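Local atomic coordinates of protein argonaute (Marinitoga piezophila, PDB entry 5I4A), a protein that uses short guide RNAs with a 5'-hydroxyl end to bind and cleave complementary target DNA or RNA, acting as an endonuclease on single-stranded DNA. Residues Asn7-Lys15 and His138-Leu149; Ser163-Lys174 and Glu205-Thr213. One frame throughout, in Å; residues are numbered along the deposited sequence.

Contact 1 of 2, residues Asn7-Lys15 and His138-Leu149; sequences NLYKIDIPK and HNISNEYYLSIL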
loop_
_atom_site.group_PDB
_atom_site.type_symbol
_atom_site.label_atom_id
_atom_site.label_comp_id
_atom_site.label_asym_id
_atom_site.label_seq_id
_atom_site.Cartn_x
_atom_site.Cartn_y
_atom_site.Cartn_z
ATOM N N ASN A 7 -16.505 9.035 9.042
ATOM C CA ASN A 7 -17.504 8.178 8.406
ATOM C C ASN A 7 -17.806 6.922 9.217
ATOM O O ASN A 7 -18.053 5.854 8.653
ATOM C CB ASN A 7 -17.043 7.820 6.994
ATOM C CG ASN A 7 -15.796 6.954 6.982
ATOM O OD1 ASN A 7 -15.041 6.918 7.952
ATOM N ND2 ASN A 7 -15.576 6.250 5.876
ATOM N N LEU A 8 -17.795 7.027 10.542
ATOM C CA LEU A 8 -18.033 5.898 11.428
ATOM C C LEU A 8 -19.466 5.930 11.938
ATOM O O LEU A 8 -20.008 7.000 12.238
ATOM C CB LEU A 8 -17.053 5.917 12.602
ATOM C CG LEU A 8 -15.595 5.690 12.204
ATOM C CD1 LEU A 8 -14.661 5.939 13.377
ATOM C CD2 LEU A 8 -15.429 4.278 11.672
ATOM N N TYR A 9 -20.079 4.754 12.031
ATOM C CA TYR A 9 -21.465 4.630 12.454
ATOM C C TYR A 9 -21.579 3.526 13.492
ATOM O O TYR A 9 -21.136 2.397 13.257
ATOM C CB TYR A 9 -22.379 4.357 11.257
ATOM C CG TYR A 9 -22.424 5.516 10.287
ATOM C CD1 TYR A 9 -23.297 6.578 10.488
ATOM C CD2 TYR A 9 -21.581 5.561 9.186
ATOM C CE1 TYR A 9 -23.338 7.646 9.612
ATOM C CE2 TYR A 9 -21.615 6.624 8.303
ATOM C CZ TYR A 9 -22.495 7.663 8.521
ATOM O OH TYR A 9 -22.535 8.726 7.649
ATOM N N LYS A 10 -22.174 3.859 14.633
ATOM C CA LYS A 10 -22.242 2.930 15.751
ATOM C C LYS A 10 -23.232 1.811 15.456
ATOM O O LYS A 10 -24.359 2.060 15.016
ATOM C CB LYS A 10 -22.641 3.675 17.023
ATOM C CG LYS A 10 -22.464 2.881 18.301
ATOM C CD LYS A 10 -22.712 3.764 19.517
ATOM C CE LYS A 10 -22.641 2.966 20.808
ATOM N NZ LYS A 10 -21.303 2.345 20.999
ATOM N N ILE A 11 -22.808 0.577 15.699
ATOM C CA ILE A 11 -23.647 -0.596 15.493
ATOM C C ILE A 11 -24.408 -0.871 16.782
ATOM O O ILE A 11 -23.803 -1.067 17.842
ATOM C CB ILE A 11 -22.805 -1.809 15.072
ATOM C CG1 ILE A 11 -22.283 -1.606 13.647
ATOM C CG2 ILE A 11 -23.616 -3.094 15.191
ATOM C CD1 ILE A 11 -21.025 -2.380 13.336
ATOM N N ASP A 12 -25.736 -0.885 16.694
ATOM C CA ASP A 12 -26.615 -1.074 17.848
ATOM C C ASP A 12 -27.419 -2.356 17.647
ATOM O O ASP A 12 -28.571 -2.325 17.211
ATOM C CB ASP A 12 -27.528 0.141 18.044
ATOM C CG ASP A 12 -28.439 -0.004 19.249
ATOM O OD1 ASP A 12 -27.962 0.207 20.384
ATOM O OD2 ASP A 12 -29.631 -0.329 19.065
ATOM N N ILE A 13 -26.796 -3.488 17.961
ATOM C CA ILE A 13 -27.454 -4.795 17.932
ATOM C C ILE A 13 -26.967 -5.602 19.124
ATOM O O ILE A 13 -25.927 -5.291 19.718
ATOM C CB ILE A 13 -27.167 -5.562 16.624
ATOM C CG1 ILE A 13 -25.687 -5.932 16.532
ATOM C CG2 ILE A 13 -27.614 -4.772 15.400
ATOM C CD1 ILE A 13 -25.377 -6.907 15.418
ATOM N N PRO A 14 -27.711 -6.641 19.510
ATOM C CA PRO A 14 -27.219 -7.534 20.567
ATOM C C PRO A 14 -25.858 -8.114 20.214
ATOM O O PRO A 14 -25.621 -8.550 19.086
ATOM C CB PRO A 14 -28.295 -8.622 20.636
ATOM C CG PRO A 14 -29.540 -7.938 20.183
ATOM C CD PRO A 14 -29.108 -6.942 19.140
ATOM N N LYS A 15 -24.956 -8.115 21.197
ATOM C CA LYS A 15 -23.604 -8.644 21.007
ATOM C C LYS A 15 -23.607 -10.167 21.153
ATOM O O LYS A 15 -22.959 -10.746 22.025
ATOM C CB LYS A 15 -22.624 -8.007 21.985
ATOM C CG LYS A 15 -22.390 -6.512 21.805
ATOM C CD LYS A 15 -22.648 -6.047 20.379
ATOM C CE LYS A 15 -22.481 -4.540 20.263
ATOM N NZ LYS A 15 -23.151 -3.981 19.055
ATOM N N HIS A 138 -15.247 -1.881 12.516
ATOM C CA HIS A 138 -14.187 -1.425 13.401
ATOM C C HIS A 138 -14.605 -1.613 14.850
ATOM O O HIS A 138 -15.757 -1.356 15.213
ATOM C CB HIS A 138 -13.850 0.042 13.132
ATOM C CG HIS A 138 -13.636 0.347 11.684
ATOM N ND1 HIS A 138 -12.420 0.175 11.059
ATOM C CD2 HIS A 138 -14.490 0.793 10.732
ATOM C CE1 HIS A 138 -12.531 0.512 9.786
ATOM N NE2 HIS A 138 -13.777 0.888 9.562
ATOM N N ASN A 139 -13.665 -2.067 15.670
ATOM C CA ASN A 139 -13.878 -2.272 17.101
ATOM C C ASN A 139 -13.100 -1.185 17.840
ATOM O O ASN A 139 -11.897 -1.321 18.078
ATOM C CB ASN A 139 -13.441 -3.674 17.516
ATOM C CG ASN A 139 -13.988 -4.082 18.870
ATOM O OD1 ASN A 139 -13.407 -4.920 19.560
ATOM N ND2 ASN A 139 -15.111 -3.490 19.259
ATOM N N ILE A 140 -13.789 -0.098 18.185
ATOM C CA ILE A 140 -13.183 1.057 18.837
ATOM C C ILE A 140 -13.805 1.216 20.218
ATOM O O ILE A 140 -15.033 1.291 20.344
ATOM C CB ILE A 140 -13.380 2.345 18.018
ATOM C CG1 ILE A 140 -13.023 2.126 16.547
ATOM C CG2 ILE A 140 -12.552 3.484 18.606
ATOM C CD1 ILE A 140 -13.288 3.344 15.679
ATOM N N SER A 141 -12.955 1.282 21.246
ATOM C CA SER A 141 -13.390 1.573 22.616
ATOM C C SER A 141 -14.494 0.626 23.080
ATOM O O SER A 141 -15.510 1.055 23.631
ATOM C CB SER A 141 -13.843 3.030 22.753
ATOM O OG SER A 141 -12.746 3.894 22.990
ATOM N N ASN A 142 -14.301 -0.672 22.848
ATOM C CA ASN A 142 -15.211 -1.750 23.236
ATOM C C ASN A 142 -16.545 -1.710 22.502
ATOM O O ASN A 142 -17.432 -2.511 22.823
ATOM C CB ASN A 142 -15.490 -1.767 24.746
ATOM C CG ASN A 142 -14.702 -2.832 25.475
ATOM O OD1 ASN A 142 -13.934 -3.579 24.868
ATOM N ND2 ASN A 142 -14.885 -2.906 26.788
ATOM N N GLU A 143 -16.726 -0.814 21.539
ATOM C CA GLU A 143 -17.947 -0.741 20.753
ATOM C C GLU A 143 -17.624 -1.015 19.291
ATOM O O GLU A 143 -16.484 -0.861 18.844
ATOM C CB GLU A 143 -18.624 0.628 20.906
ATOM C CG GLU A 143 -19.036 0.956 22.334
ATOM C CD GLU A 143 -20.306 0.238 22.758
ATOM O OE1 GLU A 143 -21.230 0.117 21.926
ATOM O OE2 GLU A 143 -20.379 -0.207 23.923
ATOM N N TYR A 144 -18.643 -1.432 18.547
ATOM C CA TYR A 144 -18.488 -1.792 17.144
ATOM C C TYR A 144 -19.016 -0.675 16.256
ATOM O O TYR A 144 -20.102 -0.137 16.500
ATOM C CB TYR A 144 -19.209 -3.102 16.832
ATOM C CG TYR A 144 -18.423 -4.318 17.251
ATOM C CD1 TYR A 144 -17.499 -4.896 16.392
ATOM C CD2 TYR A 144 -18.593 -4.881 18.508
ATOM C CE1 TYR A 144 -16.768 -6.005 16.768
ATOM C CE2 TYR A 144 -17.867 -5.994 18.895
ATOM C CZ TYR A 144 -16.957 -6.550 18.020
ATOM O OH TYR A 144 -16.230 -7.656 18.395
ATOM N N TYR A 145 -18.245 -0.335 15.227
ATOM C CA TYR A 145 -18.589 0.739 14.310
ATOM C C TYR A 145 -18.517 0.234 12.877
ATOM O O TYR A 145 -17.986 -0.842 12.587
ATOM C CB TYR A 145 -17.666 1.951 14.493
ATOM C CG TYR A 145 -17.808 2.621 15.840
ATOM C CD1 TYR A 145 -17.089 2.173 16.940
ATOM C CD2 TYR A 145 -18.664 3.702 16.012
ATOM C CE1 TYR A 145 -17.218 2.783 18.174
ATOM C CE2 TYR A 145 -18.798 4.319 17.242
ATOM C CZ TYR A 145 -18.074 3.855 18.320
ATOM O OH TYR A 145 -18.204 4.466 19.546
ATOM N N LEU A 146 -19.057 1.047 11.975
ATOM C CA LEU A 146 -19.162 0.718 10.560
ATOM C C LEU A 146 -18.719 1.935 9.764
ATOM O O LEU A 146 -19.400 2.966 9.781
ATOM C CB LEU A 146 -20.596 0.332 10.205
ATOM C CG LEU A 146 -20.792 -0.481 8.933
ATOM C CD1 LEU A 146 -20.248 -1.880 9.152
ATOM C CD2 LEU A 146 -22.257 -0.516 8.519
ATOM N N SER A 147 -17.586 1.828 9.073
ATOM C CA SER A 147 -17.140 2.902 8.199
ATOM C C SER A 147 -17.803 2.739 6.838
ATOM O O SER A 147 -17.860 1.632 6.294
ATOM C CB SER A 147 -15.616 2.926 8.062
ATOM O OG SER A 147 -15.094 1.668 7.669
ATOM N N ILE A 148 -18.327 3.842 6.311
ATOM C CA ILE A 148 -19.040 3.862 5.041
ATOM C C ILE A 148 -18.322 4.874 4.162
ATOM O O ILE A 148 -18.468 6.089 4.354
ATOM C CB ILE A 148 -20.519 4.227 5.209
ATOM C CG1 ILE A 148 -21.213 3.255 6.169
ATOM C CG2 ILE A 148 -21.222 4.219 3.863
ATOM C CD1 ILE A 148 -22.686 3.575 6.396
ATOM N N LEU A 149 -17.541 4.385 3.200
ATOM C CA LEU A 149 -16.765 5.257 2.337
ATOM C C LEU A 149 -17.448 5.375 0.985
ATOM O O LEU A 149 -17.412 4.415 0.198
ATOM C CB LEU A 149 -15.348 4.720 2.164
ATOM C CG LEU A 149 -14.458 5.582 1.266
ATOM C CD1 LEU A 149 -14.082 6.868 1.984
ATOM C CD2 LEU A 149 -13.220 4.817 0.826
HETATM O O HOH W 1 -21.448 -1.253 19.248
#

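Contact 2 of 2, residues Ser163-Lys174 and Glu205-Thr213; sequences SAIKSGYLYNIK and ENYLFNFTT. With nucleotides of chain B.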
loop_
_atom_site.group_PDB
_atom_site.type_symbol
_atom_site.label_atom_id
_atom_site.label_comp_id
_atom_site.label_asym_id
_atom_site.label_seq_id
_atom_site.Cartn_x
_atom_site.Cartn_y
_atom_site.Cartn_z
ATOM N N SER A 163 -19.900 -4.781 -25.717
ATOM C CA SER A 163 -19.474 -3.445 -25.318
ATOM C C SER A 163 -18.541 -2.873 -26.376
ATOM O O SER A 163 -17.508 -3.477 -26.690
ATOM C CB SER A 163 -18.786 -3.476 -23.953
ATOM O OG SER A 163 -18.393 -2.175 -23.551
ATOM N N ALA A 164 -18.904 -1.706 -26.915
ATOM C CA ALA A 164 -18.072 -1.062 -27.926
ATOM C C ALA A 164 -16.687 -0.739 -27.378
ATOM O O ALA A 164 -15.675 -0.967 -28.050
ATOM C CB ALA A 164 -18.755 0.205 -28.439
ATOM N N ILE A 165 -16.624 -0.211 -26.161
ATOM C CA ILE A 165 -15.362 0.115 -25.509
ATOM C C ILE A 165 -14.897 -1.098 -24.715
ATOM O O ILE A 165 -15.700 -1.933 -24.283
ATOM C CB ILE A 165 -15.513 1.365 -24.614
ATOM C CG1 ILE A 165 -14.150 1.841 -24.101
ATOM C CG2 ILE A 165 -16.468 1.087 -23.460
ATOM C CD1 ILE A 165 -14.230 2.972 -23.096
ATOM N N LYS A 166 -13.585 -1.206 -24.529
ATOM C CA LYS A 166 -12.981 -2.318 -23.814
ATOM C C LYS A 166 -11.913 -1.801 -22.861
ATOM O O LYS A 166 -11.490 -0.642 -22.927
ATOM C CB LYS A 166 -12.391 -3.346 -24.789
ATOM C CG LYS A 166 -13.449 -4.219 -25.439
ATOM C CD LYS A 166 -13.107 -4.601 -26.864
ATOM C CE LYS A 166 -14.182 -5.515 -27.425
ATOM N NZ LYS A 166 -15.541 -5.073 -27.001
ATOM N N SER A 167 -11.486 -2.680 -21.958
ATOM C CA SER A 167 -10.454 -2.367 -20.978
ATOM C C SER A 167 -9.639 -3.632 -20.731
ATOM O O SER A 167 -9.834 -4.655 -21.394
ATOM C CB SER A 167 -11.074 -1.816 -19.686
ATOM O OG SER A 167 -11.396 -2.862 -18.784
ATOM N N GLY A 168 -8.728 -3.562 -19.767
ATOM C CA GLY A 168 -7.872 -4.680 -19.441
ATOM C C GLY A 168 -8.347 -5.574 -18.320
ATOM O O GLY A 168 -7.691 -6.578 -18.026
ATOM N N TYR A 169 -9.470 -5.253 -17.679
ATOM C CA TYR A 169 -9.951 -6.033 -16.546
ATOM C C TYR A 169 -11.464 -6.158 -16.597
ATOM O O TYR A 169 -12.168 -5.171 -16.833
ATOM C CB TYR A 169 -9.515 -5.403 -15.218
ATOM C CG TYR A 169 -8.046 -5.597 -14.928
ATOM C CD1 TYR A 169 -7.101 -4.684 -15.379
ATOM C CD2 TYR A 169 -7.603 -6.704 -14.215
ATOM C CE1 TYR A 169 -5.756 -4.864 -15.123
ATOM C CE2 TYR A 169 -6.260 -6.891 -13.953
ATOM C CZ TYR A 169 -5.341 -5.968 -14.409
ATOM O OH TYR A 169 -4.002 -6.150 -14.152
ATOM N N LEU A 170 -11.950 -7.374 -16.365
ATOM C CA LEU A 170 -13.372 -7.677 -16.343
ATOM C C LEU A 170 -13.830 -7.882 -14.906
ATOM O O LEU A 170 -13.165 -8.573 -14.127
ATOM C CB LEU A 170 -13.676 -8.937 -17.156
ATOM C CG LEU A 170 -13.215 -8.952 -18.611
ATOM C CD1 LEU A 170 -13.267 -10.355 -19.167
ATOM C CD2 LEU A 170 -14.079 -8.033 -19.442
ATOM N N TYR A 171 -14.962 -7.281 -14.561
ATOM C CA TYR A 171 -15.583 -7.467 -13.258
ATOM C C TYR A 171 -16.757 -8.427 -13.397
ATOM O O TYR A 171 -17.640 -8.216 -14.234
ATOM C CB TYR A 171 -16.053 -6.132 -12.676
ATOM C CG TYR A 171 -17.082 -6.280 -11.579
ATOM C CD1 TYR A 171 -16.764 -6.907 -10.382
ATOM C CD2 TYR A 171 -18.371 -5.788 -11.739
ATOM C CE1 TYR A 171 -17.703 -7.043 -9.378
ATOM C CE2 TYR A 171 -19.316 -5.920 -10.739
ATOM C CZ TYR A 171 -18.976 -6.550 -9.561
ATOM O OH TYR A 171 -19.912 -6.685 -8.563
ATOM N N ASN A 172 -16.758 -9.482 -12.585
ATOM C CA ASN A 172 -17.822 -10.477 -12.616
ATOM C C ASN A 172 -18.945 -10.042 -11.684
ATOM O O ASN A 172 -18.715 -9.799 -10.493
ATOM C CB ASN A 172 -17.298 -11.854 -12.213
ATOM C CG ASN A 172 -18.352 -12.937 -12.345
ATOM O OD1 ASN A 172 -19.207 -13.097 -11.475
ATOM N ND2 ASN A 172 -18.297 -13.686 -13.441
ATOM N N ILE A 173 -20.162 -9.958 -12.227
ATOM C CA ILE A 173 -21.306 -9.493 -11.449
ATOM C C ILE A 173 -21.622 -10.450 -10.307
ATOM O O ILE A 173 -22.034 -10.017 -9.223
ATOM C CB ILE A 173 -22.519 -9.280 -12.381
ATOM C CG1 ILE A 173 -23.735 -8.781 -11.601
ATOM C CG2 ILE A 173 -22.866 -10.553 -13.121
ATOM C CD1 ILE A 173 -24.732 -9.863 -11.183
ATOM N N LYS A 174 -21.426 -11.753 -10.515
ATOM C CA LYS A 174 -21.830 -12.732 -9.510
ATOM C C LYS A 174 -20.794 -12.866 -8.398
ATOM O O LYS A 174 -21.119 -12.710 -7.216
ATOM C CB LYS A 174 -22.081 -14.093 -10.166
ATOM C CG LYS A 174 -23.542 -14.379 -10.501
ATOM C CD LYS A 174 -24.023 -13.538 -11.668
ATOM C CE LYS A 174 -25.523 -13.665 -11.864
ATOM N NZ LYS A 174 -26.110 -12.407 -12.403
ATOM N N GLU A 205 -22.104 -12.847 -20.373
ATOM C CA GLU A 205 -22.970 -11.730 -20.021
ATOM C C GLU A 205 -22.820 -11.300 -18.568
ATOM O O GLU A 205 -23.254 -10.198 -18.216
ATOM C CB GLU A 205 -24.434 -12.087 -20.299
ATOM C CG GLU A 205 -25.059 -13.048 -19.294
ATOM C CD GLU A 205 -24.984 -14.499 -19.733
ATOM O OE1 GLU A 205 -24.246 -14.797 -20.696
ATOM O OE2 GLU A 205 -25.664 -15.346 -19.111
ATOM N N ASN A 206 -22.220 -12.134 -17.722
ATOM C CA ASN A 206 -21.973 -11.784 -16.330
ATOM C C ASN A 206 -20.704 -10.962 -16.143
ATOM O O ASN A 206 -20.316 -10.694 -15.000
ATOM C CB ASN A 206 -21.898 -13.050 -15.469
ATOM C CG ASN A 206 -23.257 -13.684 -15.247
ATOM O OD1 ASN A 206 -24.289 -13.078 -15.528
ATOM N ND2 ASN A 206 -23.263 -14.906 -14.728
ATOM N N TYR A 207 -20.056 -10.554 -17.227
ATOM C CA TYR A 207 -18.783 -9.852 -17.162
ATOM C C TYR A 207 -18.938 -8.447 -17.726
ATOM O O TYR A 207 -19.449 -8.269 -18.836
ATOM C CB TYR A 207 -17.698 -10.618 -17.922
ATOM C CG TYR A 207 -17.319 -11.917 -17.252
ATOM C CD1 TYR A 207 -18.170 -13.010 -17.291
ATOM C CD2 TYR A 207 -16.115 -12.047 -16.570
ATOM C CE1 TYR A 207 -17.841 -14.189 -16.670
ATOM C CE2 TYR A 207 -15.773 -13.235 -15.951
ATOM C CZ TYR A 207 -16.640 -14.303 -16.009
ATOM O OH TYR A 207 -16.319 -15.492 -15.398
ATOM N N LEU A 208 -18.501 -7.460 -16.953
ATOM C CA LEU A 208 -18.461 -6.073 -17.377
ATOM C C LEU A 208 -17.023 -5.580 -17.333
ATOM O O LEU A 208 -16.197 -6.100 -16.577
ATOM C CB LEU A 208 -19.341 -5.186 -16.487
ATOM C CG LEU A 208 -20.833 -5.518 -16.444
ATOM C CD1 LEU A 208 -21.566 -4.556 -15.525
ATOM C CD2 LEU A 208 -21.423 -5.482 -17.843
ATOM N N PHE A 209 -16.725 -4.578 -18.152
ATOM C CA PHE A 209 -15.405 -3.966 -18.138
ATOM C C PHE A 209 -15.310 -2.969 -16.992
ATOM O O PHE A 209 -16.209 -2.146 -16.798
ATOM C CB PHE A 209 -15.116 -3.276 -19.470
ATOM C CG PHE A 209 -14.623 -4.209 -20.534
ATOM C CD1 PHE A 209 -13.336 -4.714 -20.479
ATOM C CD2 PHE A 209 -15.440 -4.582 -21.586
ATOM C CE1 PHE A 209 -12.872 -5.572 -21.456
ATOM C CE2 PHE A 209 -14.982 -5.443 -22.563
ATOM C CZ PHE A 209 -13.697 -5.941 -22.495
ATOM N N ASN A 210 -14.222 -3.048 -16.234
ATOM C CA ASN A 210 -13.969 -2.139 -15.124
ATOM C C ASN A 210 -12.909 -1.129 -15.543
ATOM O O ASN A 210 -11.836 -1.509 -16.025
ATOM C CB ASN A 210 -13.513 -2.911 -13.886
ATOM C CG ASN A 210 -13.379 -2.027 -12.664
ATOM O OD1 ASN A 210 -14.111 -1.049 -12.508
ATOM N ND2 ASN A 210 -12.437 -2.364 -11.791
ATOM N N PHE A 211 -13.212 0.154 -15.367
ATOM C CA PHE A 211 -12.347 1.234 -15.823
ATOM C C PHE A 211 -11.716 1.920 -14.621
ATOM O O PHE A 211 -12.423 2.467 -13.767
ATOM C CB PHE A 211 -13.130 2.235 -16.672
ATOM C CG PHE A 211 -13.699 1.639 -17.921
ATOM C CD1 PHE A 211 -12.900 1.444 -19.034
ATOM C CD2 PHE A 211 -15.028 1.262 -17.981
ATOM C CE1 PHE A 211 -13.417 0.889 -20.187
ATOM C CE2 PHE A 211 -15.553 0.706 -19.133
ATOM C CZ PHE A 211 -14.746 0.520 -20.237
ATOM N N THR A 212 -10.389 1.893 -14.566
ATOM C CA THR A 212 -9.643 2.497 -13.477
ATOM C C THR A 212 -9.288 3.941 -13.825
ATOM O O THR A 212 -9.646 4.462 -14.884
ATOM C CB THR A 212 -8.389 1.680 -13.182
ATOM O OG1 THR A 212 -7.372 2.005 -14.139
ATOM C CG2 THR A 212 -8.697 0.196 -13.276
ATOM N N THR A 213 -8.570 4.600 -12.911
ATOM C CA THR A 213 -8.134 5.970 -13.157
ATOM C C THR A 213 -7.238 6.065 -14.384
ATOM O O THR A 213 -7.264 7.076 -15.096
ATOM C CB THR A 213 -7.407 6.515 -11.928
ATOM O OG1 THR A 213 -6.612 5.475 -11.343
ATOM C CG2 THR A 213 -8.405 7.030 -10.901
ATOM P P A B 7 -5.141 1.950 -11.295
ATOM O OP1 A B 7 -5.625 2.939 -12.293
ATOM O OP2 A B 7 -5.279 2.245 -9.846
ATOM O "O5'" A B 7 -5.849 0.561 -11.623
ATOM C "C5'" A B 7 -5.554 -0.608 -10.874
ATOM C "C4'" A B 7 -6.763 -1.492 -10.745
ATOM O "O4'" A B 7 -6.682 -2.590 -11.690
ATOM C "C3'" A B 7 -6.937 -2.175 -9.403
ATOM O "O3'" A B 7 -7.501 -1.311 -8.436
ATOM C "C2'" A B 7 -7.811 -3.372 -9.754
ATOM O "O2'" A B 7 -9.165 -2.975 -9.917
ATOM C "C1'" A B 7 -7.254 -3.751 -11.127
ATOM P P U B 20 -19.908 -19.250 -6.106
ATOM O OP1 U B 20 -19.024 -20.390 -6.467
ATOM O OP2 U B 20 -19.399 -17.860 -6.250
ATOM O "O5'" U B 20 -21.286 -19.367 -6.901
ATOM C "C5'" U B 20 -21.350 -19.930 -8.205
ATOM C "C4'" U B 20 -21.655 -18.882 -9.250
ATOM O "O4'" U B 20 -20.686 -17.812 -9.142
ATOM C "C3'" U B 20 -21.562 -19.346 -10.701
ATOM O "O3'" U B 20 -22.773 -19.920 -11.172
ATOM C "C2'" U B 20 -21.177 -18.078 -11.464
ATOM O "O2'" U B 20 -22.328 -17.330 -11.826
ATOM C "C1'" U B 20 -20.389 -17.287 -10.415
ATOM N N1 U B 20 -18.919 -17.287 -10.622
ATOM C C2 U B 20 -18.138 -18.394 -10.311
ATOM O O2 U B 20 -18.569 -19.441 -9.864
ATOM N N3 U B 20 -16.793 -18.235 -10.542
ATOM C C4 U B 20 -16.151 -17.122 -11.037
ATOM O O4 U B 20 -14.928 -17.148 -11.187
ATOM C C5 U B 20 -17.017 -16.024 -11.332
ATOM C C6 U B 20 -18.331 -16.147 -11.116
ATOM P P U B 21 -23.076 -21.495 -11.031
ATOM O OP1 U B 21 -23.868 -21.898 -12.229
ATOM O OP2 U B 21 -23.683 -21.715 -9.698
ATOM O "O5'" U B 21 -21.638 -22.198 -10.984
ATOM C "C5'" U B 21 -21.021 -22.730 -12.162
ATOM C "C4'" U B 21 -20.952 -21.683 -13.251
ATOM O "O4'" U B 21 -19.797 -20.830 -13.044
ATOM C "C3'" U B 21 -20.899 -22.155 -14.716
ATOM O "O3'" U B 21 -22.040 -21.704 -15.448
ATOM C "C2'" U B 21 -19.656 -21.463 -15.299
ATOM O "O2'" U B 21 -19.862 -20.910 -16.585
ATOM C "C1'" U B 21 -19.347 -20.361 -14.288
ATOM N N1 U B 21 -17.907 -20.053 -14.227
ATOM C C2 U B 21 -17.455 -19.050 -15.074
ATOM O O2 U B 21 -18.163 -18.410 -15.804
ATOM N N3 U B 21 -16.124 -18.772 -15.061
ATOM C C4 U B 21 -15.187 -19.405 -14.291
ATOM O O4 U B 21 -14.016 -19.047 -14.380
ATOM C C5 U B 21 -15.691 -20.443 -13.441
ATOM C C6 U B 21 -17.005 -20.734 -13.440
#

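Contact 1 of 2, residues Asn7-Lys15 and His138-Leu149
His-138, at the start of the second segment, offers its ring atom CD2 to Leu-8, whose CD2 lies 3.7 Å away with the two side chains crossing at about a right angle. This is the flank of an antiparallel sheet: a beta hairpin of linker L1, turned by a type I' turn from Ile-140 to Glu-143, takes the short, weakly bonded strand 8-10 of the N-terminal domain as a neighbour. Ile-140 meets the other branch of the same leucine tip to tip, CD1 to CD1. Beyond the turn, Glu-143 forms a salt bridge with Lys-10, whose chain runs extended until a turn about CD-CE (chi4 61°) brings NZ to Glu-143 OE1; the modelled separation is too short to be taken literally. Tyr-144 O receives a nearly straight bond from Ile-11 N (2.9 Å, 168°), while the Tyr-144 hydroxyl is bound by Glu-80 and the Tyr-144 ring meets Phe-87 of helix 84-101. Tyr-145 pairs with Lys-10 at a non-hydrogen-bonded position, CD2 of its ring 3.7 Å from Lys-10 CA. Next, Leu-146 N donates to Tyr-9 O at 2.8 Å, though the bond is bent to 130°. Ser-147 CA makes a CA-H...O contact with Asn-7 O. That carbonyl also accepts from Ile-148 N at 3.1 Å, in the carbonyl plane, and Ile-148 CD1 reaches Tyr-9 CD2 at 3.6 Å.

Contact 2 of 2, residues Ser163-Lys174 and Glu205-Thr213
Phe-209 turns CG away from its own carbonyl carbon (chi1 -83°), which carries the ring between Lys-166 and Leu-170; Asn-172, with CG opposite its backbone N (chi1 -175°), swings its amide over Tyr-207. Leu-170 pairs with Phe-209 and Asn-172 with Tyr-207, both at non-hydrogen-bonded positions of the antiparallel PAZ-domain ladder 169-172/207-211, while Lys-166 belongs to the preceding loop. The phenylalanine ring is sandwiched by CH-pi contacts: Leu-170 CD2 is 3.6 Å from the centroid of the Phe-209 ring on one face, and Lys-166 CA stands over the centre of the opposite face, almost on the ring normal. An alanine here is likely to leave Leu-170 CD2 and the Lys-166 backbone without the surface they rest on, opening a gap between strand and loop. Tyr-181 meets the same ring edge-to-face. Further along, Ile-165 CD1 packs on Phe-211 CE1 at 3.7 Å, and Ser-167 OG donates to Asn-210 O while accepting from Tyr-169 N in an ST turn. Backbone bonds hold the ladder: Leu-208 exchanges them with Tyr-171 in both directions, and Asn-210 N reaches Tyr-169 O almost straight. Guide RNA lies at both ends. Thr-212 and Thr-213 each donate a hydroxyl to OP1 of A7 of chain B, whereas Asn-172 OD1 approaches C6 of U20 of chain B at 3.2 Å and is itself bound by Ser-175 N. Beside it, with amide and ring planes 86° apart, Asn-172 ND2 hangs 3.1 Å above the Tyr-207 ring plane, displaced toward the rim.

Both segments of contact 1 precede those of contact 2 in the chain, and the centres stand 33 Å apart, nearest atoms about 13 Å. One extended antiparallel sheet nevertheless includes both: strand 143-156, which pairs with strand 8-10 in contact 1, also neighbours strand 207-211 of contact 2. That long strand therefore runs from the join between N-terminal domain and linker L1 down to the PAZ domain, whose last residues lead into linker L2. Both contacts belong to the PAZ lobe and lie away from the annotated catalytic residues, but only contact 2 touches the guide RNA directly; the nearest atom of contact 1 is about 7 Å from the bound nucleic acid.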